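Local coordinates for protein Ika4 (PDB 6G6Q) that was computationally designed as an artificial WD40-type beta-propeller and has no known natural function, its two-chain assembly probably forming an eight-bladed ring, at residues Ala17-Ala22 with Ser56-Leu61. Numbering follows the deposited sequence.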
ATOM      1  N   ALA A  17      16.593  -1.553  -6.184  1.00 29.10           N
ATOM      2  CA  ALA A  17      15.175  -1.740  -6.468  1.00 30.30           C
ATOM      3  C   ALA A  17      14.303  -0.792  -5.651  1.00 35.33           C
ATOM      4  O   ALA A  17      14.495  -0.637  -4.443  1.00 30.92           O
ATOM      5  CB  ALA A  17      14.781  -3.188  -6.183  1.00 21.91           C
ATOM      6  N   ILE A  18      13.336  -0.164  -6.320  1.00 30.19           N
ATOM      7  CA  ILE A  18      12.345   0.664  -5.636  1.00 27.93           C
ATOM      8  C   ILE A  18      11.467  -0.236  -4.776  1.00 27.91           C
ATOM      9  O   ILE A  18      10.792  -1.139  -5.284  1.00 26.88           O
ATOM     10  CB  ILE A  18      11.498   1.456  -6.641  1.00 29.11           C
ATOM     11  CG1 ILE A  18      12.382   2.304  -7.560  1.00 27.12           C
ATOM     12  CG2 ILE A  18      10.483   2.325  -5.914  1.00 24.77           C
ATOM     13  CD1 ILE A  18      13.321   3.231  -6.824  1.00 28.47           C
ATOM     14  N   THR A  19      11.459   0.011  -3.468  1.00 28.56           N
ATOM     15  CA  THR A  19      10.672  -0.796  -2.548  1.00 28.21           C
ATOM     16  C   THR A  19       9.509  -0.046  -1.915  1.00 34.45           C
ATOM     17  O   THR A  19       8.645  -0.686  -1.306  1.00 38.21           O
ATOM     18  CB  THR A  19      11.566  -1.359  -1.435  1.00 36.23           C
ATOM     19  OG1 THR A  19      12.360  -0.302  -0.881  1.00 30.42           O
ATOM     20  CG2 THR A  19      12.481  -2.447  -1.983  1.00 31.37           C
ATOM     21  N   ALA A  20       9.460   1.278  -2.034  1.00 30.20           N
ATOM     22  CA  ALA A  20       8.398   2.051  -1.406  1.00 26.55           C
ATOM     23  C   ALA A  20       8.262   3.383  -2.121  1.00 29.93           C
ATOM     24  O   ALA A  20       9.242   3.940  -2.623  1.00 28.93           O
ATOM     25  CB  ALA A  20       8.669   2.271   0.087  1.00 28.70           C
ATOM     26  N   LEU A  21       7.035   3.895  -2.146  1.00 33.92           N
ATOM     27  CA  LEU A  21       6.723   5.107  -2.885  1.00 30.77           C
ATOM     28  C   LEU A  21       5.662   5.896  -2.132  1.00 32.55           C
ATOM     29  O   LEU A  21       4.735   5.316  -1.560  1.00 32.44           O
ATOM     30  CB  LEU A  21       6.236   4.769  -4.296  1.00 32.20           C
ATOM     31  CG  LEU A  21       6.593   5.700  -5.448  1.00 36.09           C
ATOM     32  CD1 LEU A  21       8.088   5.936  -5.501  1.00 22.51           C
ATOM     33  CD2 LEU A  21       6.092   5.099  -6.753  1.00 29.80           C
ATOM     34  N   ALA A  22       5.804   7.220  -2.141  1.00 31.54           N
ATOM     35  CA  ALA A  22       4.833   8.092  -1.500  1.00 33.02           C
ATOM     36  C   ALA A  22       4.758   9.393  -2.282  1.00 36.94           C
ATOM     37  O   ALA A  22       5.759   9.863  -2.830  1.00 34.17           O
ATOM     38  CB  ALA A  22       5.186   8.353  -0.033  1.00 32.14           C
ATOM     39  N   SER A  56      19.239  -0.190   6.158  1.00 42.37           N
ATOM     40  CA  SER A  56      18.675  -1.410   5.605  1.00 37.09           C
ATOM     41  C   SER A  56      17.583  -1.018   4.619  1.00 37.19           C
ATOM     42  O   SER A  56      17.151   0.136   4.575  1.00 31.75           O
ATOM     43  CB  SER A  56      18.136  -2.315   6.717  1.00 30.96           C
ATOM     44  OG  SER A  56      17.399  -3.392   6.181  1.00 47.04           O
ATOM     45  N   GLU A  57      17.142  -1.997   3.826  1.00 30.13           N
ATOM     46  CA  GLU A  57      16.097  -1.767   2.833  1.00 36.22           C
ATOM     47  C   GLU A  57      14.879  -1.102   3.463  1.00 37.43           C
ATOM     48  O   GLU A  57      14.339  -1.584   4.462  1.00 37.65           O
ATOM     49  CB  GLU A  57      15.690  -3.092   2.184  1.00 29.45           C
ATOM     50  CG  GLU A  57      14.254  -3.116   1.649  1.00 42.26           C
ATOM     51  CD  GLU A  57      13.839  -4.487   1.133  1.00 48.19           C
ATOM     52  OE1 GLU A  57      14.664  -5.423   1.186  1.00 52.20           O
ATOM     53  OE2 GLU A  57      12.685  -4.628   0.673  1.00 49.33           O
ATOM     54  N   VAL A  58      14.455   0.019   2.888  1.00 27.42           N
ATOM     55  CA  VAL A  58      13.252   0.673   3.382  1.00 41.08           C
ATOM     56  C   VAL A  58      12.053  -0.062   2.792  1.00 30.76           C
ATOM     57  O   VAL A  58      11.991  -0.319   1.582  1.00 37.10           O
ATOM     58  CB  VAL A  58      13.253   2.182   3.052  1.00 36.81           C
ATOM     59  CG1 VAL A  58      14.600   2.624   2.471  1.00 31.21           C
ATOM     60  CG2 VAL A  58      12.065   2.606   2.167  1.00 28.39           C
ATOM     61  N   THR A  59      11.134  -0.473   3.664  1.00 25.87           N
ATOM     62  CA  THR A  59      10.037  -1.348   3.283  1.00 25.95           C
ATOM     63  C   THR A  59       8.691  -0.644   3.224  1.00 26.06           C
ATOM     64  O   THR A  59       7.738  -1.214   2.682  1.00 31.41           O
ATOM     65  CB  THR A  59       9.946  -2.534   4.260  1.00 33.51           C
ATOM     66  OG1 THR A  59       9.900  -2.046   5.607  1.00 33.11           O
ATOM     67  CG2 THR A  59      11.159  -3.449   4.107  1.00 22.14           C
ATOM     68  N   ALA A  60       8.585   0.574   3.751  1.00 27.16           N
ATOM     69  CA  ALA A  60       7.298   1.248   3.807  1.00 31.51           C
ATOM     70  C   ALA A  60       7.514   2.750   3.904  1.00 30.07           C
ATOM     71  O   ALA A  60       8.460   3.210   4.550  1.00 27.67           O
ATOM     72  CB  ALA A  60       6.466   0.743   4.992  1.00 27.51           C
ATOM     73  N   LEU A  61       6.629   3.501   3.254  1.00 31.70           N
ATOM     74  CA  LEU A  61       6.654   4.955   3.278  1.00 28.84           C
ATOM     75  C   LEU A  61       5.242   5.482   3.476  1.00 26.73           C
ATOM     76  O   LEU A  61       4.286   4.945   2.909  1.00 31.92           O
ATOM     77  CB  LEU A  61       7.235   5.531   1.980  1.00 31.82           C
ATOM     78  CG  LEU A  61       8.751   5.527   1.777  1.00 28.75           C
ATOM     79  CD1 LEU A  61       9.096   6.041   0.387  1.00 24.64           C
ATOM     80  CD2 LEU A  61       9.443   6.359   2.833  1.00 21.79           C
TER
HETATM   81  O   HOH W   1       2.967   5.153   0.557  1.00 38.44           O
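Thr19 reaches across to Val58 through its hydroxyl, and this is the one direct hydrogen bond between residues 17-22 and 56-61: OG1 of Thr19 donates to O of Val58 at 2.5 Å, a very short value whose exact length deserves little weight. The angle from Val58 C through Val58 O to Thr19 OG1 is 163°, so the hydroxyl meets the carbonyl oxygen almost end-on. A chi1 of 49° tucks OG1 of Thr19 between its own backbone N and carbonyl carbon and leaves the methyl on the N side, where CG2 of Thr19 lies 3.4 Å from OE2 of Glu57, at the end of an extended glutamate chain. Beyond this polar end the contact turns apolar. CB of Ala20 sits 3.7 Å from CG of Leu61 and 4.0 Å from CG2 of Val58, so two branched side chains close on a single methyl. Leu61 also serves Ala22, its CB standing 4.0 Å from CB of Ala22. A water then links the backbones, donating to O of Leu21 at 2.8 Å and to O of Leu61 at 2.7 Å. In the second shell, a classic beta bulge sets Thr19 and Ala20 together opposite Gly31, and Thr59 and Ala60 make the same bulge opposite Gly71. The two strand segments run nearly parallel, at 15°, but their axes come no closer than 5.5 Å, and side chains and water join them instead of backbone pairing. Each is an edge strand of its own four-stranded antiparallel blade, 18-24 pairing with 27-32 and 58-64 with 67-72. The threonine link recurs from blade to blade: Thr59 OG1 bonds to Ile98 O, and Thr139 OG1 of the second subunit to Ile18 O, consistent with a propeller ring closed across the two chains.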